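Local coordinates for extracellular solute-binding protein family 1 (Alicyclobacillus acidocaldarius subsp. acidocaldarius, PDB 4OVJ) that probably captures a solute outside the cell and delivers it to an ABC transporter, at residues A[221-224]-A[225-228]; A[161-164]-A[165-169]; A[123-127]-A[128-132]. All blocks are in the same frame, centred on the assembly; numbering follows the deposited sequence.

Contact 1: residues A[221-224]-A[225-228]; sequences WANL and RKEG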
loop_
_atom_site.group_PDB
_atom_site.type_symbol
_atom_site.label_atom_id
_atom_site.label_comp_id
_atom_site.label_asym_id
_atom_site.label_seq_id
_atom_site.Cartn_x
_atom_site.Cartn_y
_atom_site.Cartn_z
ATOM N N TRP A 221 -13.021 10.787 15.645
ATOM C CA TRP A 221 -12.158 11.936 15.343
ATOM C C TRP A 221 -12.759 13.248 15.834
ATOM O O TRP A 221 -12.027 14.119 16.301
ATOM C CB TRP A 221 -11.837 12.006 13.852
ATOM C CG TRP A 221 -11.047 10.811 13.407
ATOM C CD1 TRP A 221 -11.531 9.690 12.800
ATOM C CD2 TRP A 221 -9.645 10.595 13.589
ATOM N NE1 TRP A 221 -10.514 8.791 12.586
ATOM C CE2 TRP A 221 -9.344 9.331 13.051
ATOM C CE3 TRP A 221 -8.609 11.360 14.144
ATOM C CZ2 TRP A 221 -8.054 8.808 13.052
ATOM C CZ3 TRP A 221 -7.327 10.837 14.150
ATOM C CH2 TRP A 221 -7.062 9.580 13.600
ATOM N N ALA A 222 -14.086 13.379 15.756
ATOM C CA ALA A 222 -14.742 14.589 16.257
ATOM C C ALA A 222 -14.467 14.793 17.748
ATOM O O ALA A 222 -14.229 15.918 18.182
ATOM C CB ALA A 222 -16.229 14.556 15.984
ATOM N N ASN A 223 -14.459 13.703 18.518
ATOM C CA ASN A 223 -14.159 13.809 19.945
ATOM C C ASN A 223 -12.720 14.278 20.175
ATOM O O ASN A 223 -12.469 15.123 21.038
ATOM C CB ASN A 223 -14.471 12.514 20.670
ATOM C CG ASN A 223 -15.968 12.289 20.854
ATOM O OD1 ASN A 223 -16.774 13.222 20.827
ATOM N ND2 ASN A 223 -16.342 11.050 21.050
ATOM N N LEU A 224 -11.787 13.783 19.374
ATOM C CA LEU A 224 -10.397 14.226 19.487
ATOM C C LEU A 224 -10.252 15.708 19.111
ATOM O O LEU A 224 -9.494 16.434 19.742
ATOM C CB LEU A 224 -9.478 13.366 18.623
ATOM C CG LEU A 224 -9.351 11.895 19.014
ATOM C CD1 LEU A 224 -8.570 11.140 17.962
ATOM C CD2 LEU A 224 -8.695 11.779 20.377
ATOM N N ARG A 225 -10.989 16.153 18.100
ATOM C CA ARG A 225 -10.971 17.575 17.728
ATOM C C ARG A 225 -11.503 18.452 18.864
ATOM O O ARG A 225 -10.906 19.475 19.190
ATOM C CB ARG A 225 -11.812 17.838 16.480
ATOM C CG ARG A 225 -11.129 17.464 15.191
ATOM C CD ARG A 225 -11.809 18.088 13.991
ATOM N NE ARG A 225 -13.191 17.669 13.853
ATOM C CZ ARG A 225 -13.601 16.517 13.325
ATOM N NH1 ARG A 225 -12.742 15.610 12.888
ATOM N NH2 ARG A 225 -14.899 16.268 13.248
ATOM N N LYS A 226 -12.635 18.041 19.434
ATOM C CA LYS A 226 -13.295 18.756 20.541
ATOM C C LYS A 226 -12.337 19.003 21.709
ATOM O O LYS A 226 -12.364 20.073 22.332
ATOM C CB LYS A 226 -14.520 17.955 21.021
ATOM C CG LYS A 226 -15.223 18.509 22.253
ATOM C CD LYS A 226 -16.594 17.870 22.466
ATOM C CE LYS A 226 -16.485 16.419 22.918
ATOM N NZ LYS A 226 -17.787 15.822 23.342
ATOM N N GLU A 227 -11.503 18.010 21.994
ATOM C CA GLU A 227 -10.535 18.068 23.086
ATOM C C GLU A 227 -9.223 18.766 22.694
ATOM O O GLU A 227 -8.338 18.918 23.537
ATOM C CB GLU A 227 -10.197 16.654 23.574
ATOM C CG GLU A 227 -11.390 15.725 23.798
ATOM C CD GLU A 227 -11.750 15.493 25.249
ATOM O OE1 GLU A 227 -11.266 16.239 26.135
ATOM O OE2 GLU A 227 -12.540 14.553 25.503
ATOM N N GLY A 228 -9.081 19.170 21.432
ATOM C CA GLY A 228 -7.889 19.887 20.980
ATOM C C GLY A 228 -6.671 19.001 20.766
ATOM O O GLY A 228 -5.552 19.482 20.658
HETATM O O HOH W 1 -19.110 13.164 22.532
#
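R225 folds its side chain back over the preceding turn at the C-terminal end of helix 211-226. Its backbone N donates to W221 O at 2.9 Å. The side chain bends about CG-CD (chi3 -61°), and this turns the guanidinium back along the helix. One face of the group then lies over the backbone of W221 and A222. NH2 reaches A222 CA at 3.4 Å and also touches A222 CB, while NH1 approaches W221 CB. The charge is met elsewhere. NH1 forms salt bridges with D181 and E183, and the side chain also touches V391 and Q392 of helix 377-392.

K226 continues the helical bonding, N to A222 O. Its side chain runs beside that of N223 and points the same way. NZ and N223 OD1 are 3.8 Å apart, and one water joins them. The water donates to N223 OD1 at 2.9 Å and accepts from K226 NZ at 3.1 Å.

E227 follows the last assigned helical residue but keeps near-helical phi/psi, and its N donates to N223 O at 3.2 Å. Its CG sits close to the same oxygen. E227 also touches E168 of helix 160-174, the helix on which L224 packs. G228 ends the helix with a Schellman motif. Its phi is positive (77°), and its N donates to R225 O at 2.9 Å.

The polar groups are thus handled in two ways. The arginine charge is paired with two acids of a loop, which would tie the helix end to that loop. The exposed lysine and asparagine meet through a water that donates to one and accepts from the other.

Contact 2: residues A[161-164]-A[165-169]; sequences QQWA and DILEK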
loop_
_atom_site.group_PDB
_atom_site.type_symbol
_atom_site.label_atom_id
_atom_site.label_comp_id
_atom_site.label_asym_id
_atom_site.label_seq_id
_atom_site.Cartn_x
_atom_site.Cartn_y
_atom_site.Cartn_z
ATOM N N GLN A 161 -9.557 3.230 21.572
ATOM C CA GLN A 161 -9.839 3.949 22.821
ATOM C C GLN A 161 -8.579 4.133 23.668
ATOM O O GLN A 161 -8.374 5.186 24.271
ATOM C CB GLN A 161 -10.957 3.266 23.602
ATOM C CG GLN A 161 -12.335 3.451 22.954
ATOM C CD GLN A 161 -12.814 4.894 23.063
ATOM O OE1 GLN A 161 -12.687 5.508 24.122
ATOM N NE2 GLN A 161 -13.331 5.453 21.964
ATOM N N GLN A 162 -7.707 3.129 23.699
ATOM C CA GLN A 162 -6.440 3.293 24.389
ATOM C C GLN A 162 -5.590 4.385 23.729
ATOM O O GLN A 162 -4.964 5.189 24.402
ATOM C CB GLN A 162 -5.667 1.982 24.425
ATOM C CG GLN A 162 -6.300 0.909 25.310
ATOM C CD GLN A 162 -5.711 -0.486 25.102
ATOM O OE1 GLN A 162 -5.087 -0.789 24.081
ATOM N NE2 GLN A 162 -5.939 -1.354 26.072
ATOM N N TRP A 163 -5.588 4.396 22.404
ATOM C CA TRP A 163 -4.889 5.396 21.639
ATOM C C TRP A 163 -5.408 6.809 21.932
ATOM O O TRP A 163 -4.621 7.717 22.154
ATOM C CB TRP A 163 -4.995 5.056 20.150
ATOM C CG TRP A 163 -4.206 5.943 19.252
ATOM C CD1 TRP A 163 -4.690 6.662 18.201
ATOM C CD2 TRP A 163 -2.792 6.189 19.291
ATOM N NE1 TRP A 163 -3.665 7.334 17.575
ATOM C CE2 TRP A 163 -2.490 7.054 18.218
ATOM C CE3 TRP A 163 -1.750 5.743 20.110
ATOM C CZ2 TRP A 163 -1.202 7.494 17.960
ATOM C CZ3 TRP A 163 -0.463 6.180 19.844
ATOM C CH2 TRP A 163 -0.206 7.059 18.787
ATOM N N ALA A 164 -6.725 6.990 21.938
ATOM C CA ALA A 164 -7.309 8.302 22.255
ATOM C C ALA A 164 -6.876 8.795 23.629
ATOM O O ALA A 164 -6.556 9.977 23.800
ATOM C CB ALA A 164 -8.826 8.254 22.149
ATOM N N ASP A 165 -6.785 7.877 24.592
ATOM C CA ASP A 165 -6.297 8.230 25.937
ATOM C C ASP A 165 -4.829 8.662 25.905
ATOM O O ASP A 165 -4.429 9.646 26.547
ATOM C CB ASP A 165 -6.470 7.045 26.880
ATOM C CG ASP A 165 -6.574 7.464 28.325
ATOM O OD1 ASP A 165 -7.603 8.074 28.693
ATOM O OD2 ASP A 165 -5.630 7.183 29.093
ATOM N N ILE A 166 -4.024 7.930 25.148
ATOM C CA ILE A 166 -2.612 8.268 24.987
ATOM C C ILE A 166 -2.457 9.643 24.327
ATOM O O ILE A 166 -1.674 10.466 24.790
ATOM C CB ILE A 166 -1.851 7.180 24.199
ATOM C CG1 ILE A 166 -1.724 5.908 25.050
ATOM C CG2 ILE A 166 -0.491 7.695 23.775
ATOM C CD1 ILE A 166 -1.508 4.633 24.261
ATOM N N LEU A 167 -3.221 9.889 23.266
ATOM C CA LEU A 167 -3.174 11.172 22.578
ATOM C C LEU A 167 -3.519 12.316 23.529
ATOM O O LEU A 167 -2.849 13.365 23.537
ATOM C CB LEU A 167 -4.122 11.174 21.374
ATOM C CG LEU A 167 -3.804 10.240 20.210
ATOM C CD1 LEU A 167 -4.866 10.431 19.136
ATOM C CD2 LEU A 167 -2.420 10.529 19.653
ATOM N N GLU A 168 -4.552 12.119 24.344
ATOM C CA GLU A 168 -4.919 13.134 25.337
ATOM C C GLU A 168 -3.762 13.427 26.288
ATOM O O GLU A 168 -3.486 14.588 26.584
ATOM C CB GLU A 168 -6.182 12.730 26.094
ATOM C CG GLU A 168 -7.439 12.799 25.236
ATOM C CD GLU A 168 -8.683 12.252 25.927
ATOM O OE1 GLU A 168 -9.107 12.819 26.952
ATOM O OE2 GLU A 168 -9.254 11.259 25.426
ATOM N N LYS A 169 -3.076 12.379 26.741
ATOM C CA LYS A 169 -1.944 12.538 27.658
ATOM C C LYS A 169 -0.763 13.253 27.009
ATOM O O LYS A 169 -0.136 14.118 27.626
ATOM C CB LYS A 169 -1.508 11.181 28.209
ATOM C CG LYS A 169 -2.553 10.506 29.083
ATOM C CD LYS A 169 -2.669 11.151 30.459
ATOM C CE LYS A 169 -3.403 10.237 31.430
ATOM N NZ LYS A 169 -3.445 10.789 32.811
#
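D165, I166, L167 and E168 each donate a backbone N-H to the carbonyl four residues back, from Q161 O to A164 O, in regular alpha-helical geometry. The segment belongs to helix 160-174. The bond from L167 N to W163 O is 2.8 Å long and fairly straight, with an N-H...O angle of 167°.

W163 and L167 carry the side-chain contact, one turn apart. W163 has CG anti to its backbone N (chi1 -175°), which brings the indole alongside the following turn. L167 lies over one face of it in a CH-pi contact. Its CG is 4.0 Å from the centroid of the five-membered ring and 13° off the ring normal. L167 CD1 is 3.7 Å from W163 NE1, and CD2 lies above the CE2-CZ2 rim. I166 CG2 meets W163 CZ3 obliquely.

Other parts of the fold complete the setting of the indole. W163 NE1 donates to E179, so this buried polar atom is satisfied. F148 meets the ring nearly parallel, and Y153 meets it edge-to-face. Y220 of helix 211-226 also touches it.

E168 folds back beside the preceding turn, with its CG 3.3 Å from A164 O. At the rim of the indole, L167 CD2 is 3.7 Å from W163 CZ2.

Contact 3: residues A[123-127]-A[128-132]; sequences GYIDG and GLYGI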
loop_
_atom_site.group_PDB
_atom_site.type_symbol
_atom_site.label_atom_id
_atom_site.label_comp_id
_atom_site.label_asym_id
_atom_site.label_seq_id
_atom_site.Cartn_x
_atom_site.Cartn_y
_atom_site.Cartn_z
ATOM N N GLY A 123 -2.748 -11.835 -5.694
ATOM C CA GLY A 123 -2.480 -12.250 -7.072
ATOM C C GLY A 123 -3.370 -13.385 -7.552
ATOM O O GLY A 123 -3.223 -13.845 -8.682
ATOM N N TYR A 124 -4.287 -13.847 -6.696
ATOM C CA TYR A 124 -5.176 -14.961 -7.033
ATOM C C TYR A 124 -6.429 -14.478 -7.758
ATOM O O TYR A 124 -7.024 -13.455 -7.409
ATOM C CB TYR A 124 -5.577 -15.777 -5.795
ATOM C CG TYR A 124 -4.658 -16.923 -5.467
ATOM C CD1 TYR A 124 -3.460 -16.714 -4.806
ATOM C CD2 TYR A 124 -5.001 -18.236 -5.809
ATOM C CE1 TYR A 124 -2.619 -17.768 -4.496
ATOM C CE2 TYR A 124 -4.167 -19.298 -5.503
ATOM C CZ TYR A 124 -2.977 -19.058 -4.843
ATOM O OH TYR A 124 -2.141 -20.103 -4.546
ATOM N N ILE A 125 -6.805 -15.225 -8.786
ATOM C CA ILE A 125 -8.075 -15.034 -9.476
ATOM C C ILE A 125 -8.654 -16.441 -9.643
ATOM O O ILE A 125 -7.998 -17.318 -10.193
ATOM C CB ILE A 125 -7.883 -14.366 -10.854
ATOM C CG1 ILE A 125 -7.206 -12.985 -10.743
ATOM C CG2 ILE A 125 -9.218 -14.227 -11.577
ATOM C CD1 ILE A 125 -8.070 -11.903 -10.119
ATOM N N ASP A 126 -9.861 -16.671 -9.134
ATOM C CA ASP A 126 -10.536 -17.974 -9.294
ATOM C C ASP A 126 -9.623 -19.192 -9.099
ATOM O O ASP A 126 -9.582 -20.090 -9.950
ATOM C CB ASP A 126 -11.180 -18.058 -10.682
ATOM C CG ASP A 126 -12.241 -16.997 -10.907
ATOM O OD1 ASP A 126 -12.836 -16.518 -9.919
ATOM O OD2 ASP A 126 -12.478 -16.651 -12.084
ATOM N N GLY A 127 -8.876 -19.202 -7.998
ATOM C CA GLY A 127 -8.073 -20.362 -7.610
ATOM C C GLY A 127 -6.687 -20.472 -8.222
ATOM O O GLY A 127 -5.902 -21.330 -7.821
ATOM N N GLY A 128 -6.378 -19.622 -9.195
ATOM C CA GLY A 128 -5.055 -19.614 -9.824
ATOM C C GLY A 128 -4.284 -18.404 -9.344
ATOM O O GLY A 128 -4.892 -17.384 -8.981
ATOM N N LEU A 129 -2.958 -18.510 -9.346
ATOM C CA LEU A 129 -2.086 -17.398 -8.953
ATOM C C LEU A 129 -1.498 -16.787 -10.220
ATOM O O LEU A 129 -0.691 -17.411 -10.890
ATOM C CB LEU A 129 -0.972 -17.902 -8.034
ATOM C CG LEU A 129 0.125 -16.913 -7.653
ATOM C CD1 LEU A 129 -0.439 -15.752 -6.856
ATOM C CD2 LEU A 129 1.240 -17.625 -6.893
ATOM N N TYR A 130 -1.889 -15.564 -10.543
ATOM C CA TYR A 130 -1.523 -14.977 -11.836
ATOM C C TYR A 130 -0.531 -13.822 -11.789
ATOM O O TYR A 130 -0.102 -13.317 -12.824
ATOM C CB TYR A 130 -2.796 -14.595 -12.587
ATOM C CG TYR A 130 -3.601 -15.833 -12.908
ATOM C CD1 TYR A 130 -3.202 -16.697 -13.921
ATOM C CD2 TYR A 130 -4.741 -16.150 -12.184
ATOM C CE1 TYR A 130 -3.923 -17.831 -14.222
ATOM C CE2 TYR A 130 -5.471 -17.287 -12.472
ATOM C CZ TYR A 130 -5.061 -18.125 -13.492
ATOM O OH TYR A 130 -5.786 -19.251 -13.772
ATOM N N GLY A 131 -0.170 -13.412 -10.590
ATOM C CA GLY A 131 0.849 -12.399 -10.405
ATOM C C GLY A 131 1.388 -12.499 -8.999
ATOM O O GLY A 131 0.675 -12.883 -8.085
ATOM N N ILE A 132 2.652 -12.148 -8.837
ATOM C CA ILE A 132 3.260 -12.090 -7.517
ATOM C C ILE A 132 3.616 -10.630 -7.194
ATOM O O ILE A 132 4.301 -9.963 -7.978
ATOM C CB ILE A 132 4.478 -13.008 -7.427
ATOM C CG1 ILE A 132 4.035 -14.459 -7.742
ATOM C CG2 ILE A 132 5.077 -12.918 -6.031
ATOM C CD1 ILE A 132 5.157 -15.455 -7.817
#
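Y124 and L129 face each other in a tight antiparallel beta hairpin, closed by a type I' turn from I125 to G128. Strand 124-125 pairs here with the start of strand 128-144.

Three backbone hydrogen bonds hold the arms. I125 and G128 bond in both directions: I125 N donates to G128 O at 2.9 Å, and G128 N to I125 O at 3.0 Å. The third runs from Y130 N to G123 O. D126 and G127 form the turn with positive phi. CA-H...O contacts add to these bonds, with Y124 CA 3.1 Å from G128 O.

Apolar contacts join the arms as well. L129 CB lies over the face of the Y124 ring, toward its CE1-CZ rim, in a CH-pi contact 17° off the ring normal. L129 has CG anti to its backbone N (chi1 173°), and its CD1 reaches Y124 CD1 and CE1. On the side of I125, its CB meets Y130 CD2 at 3.9 Å; both residues also touch A96 of helix 92-98.

The Y130 ring presents its edge to a turn carbonyl: CE2 is 3.4 Å from I125 O, which lies in the ring plane.

Contacts 1 and 2 are neighbours, with centres 11 Å apart. L224 and Y220 bring their helices, 211-226 and 160-174, together: L224 CD2 is 3.9 Å from A164 CB, and L224 CD1 is 4.0 Å from L167 CD1. At the exposed border E227 OE2 and E168 OE1 are 4.1 Å apart, two like charges close together. The loop with E179 and D181 serves both contacts, since E179 accepts from W163 and D181 pairs with R225. Contact 3 lies on the opposite side of the chain's centre. Its centre is about 43 Å from that of contact 1 and about 41 Å from that of contact 2, with no touch to either.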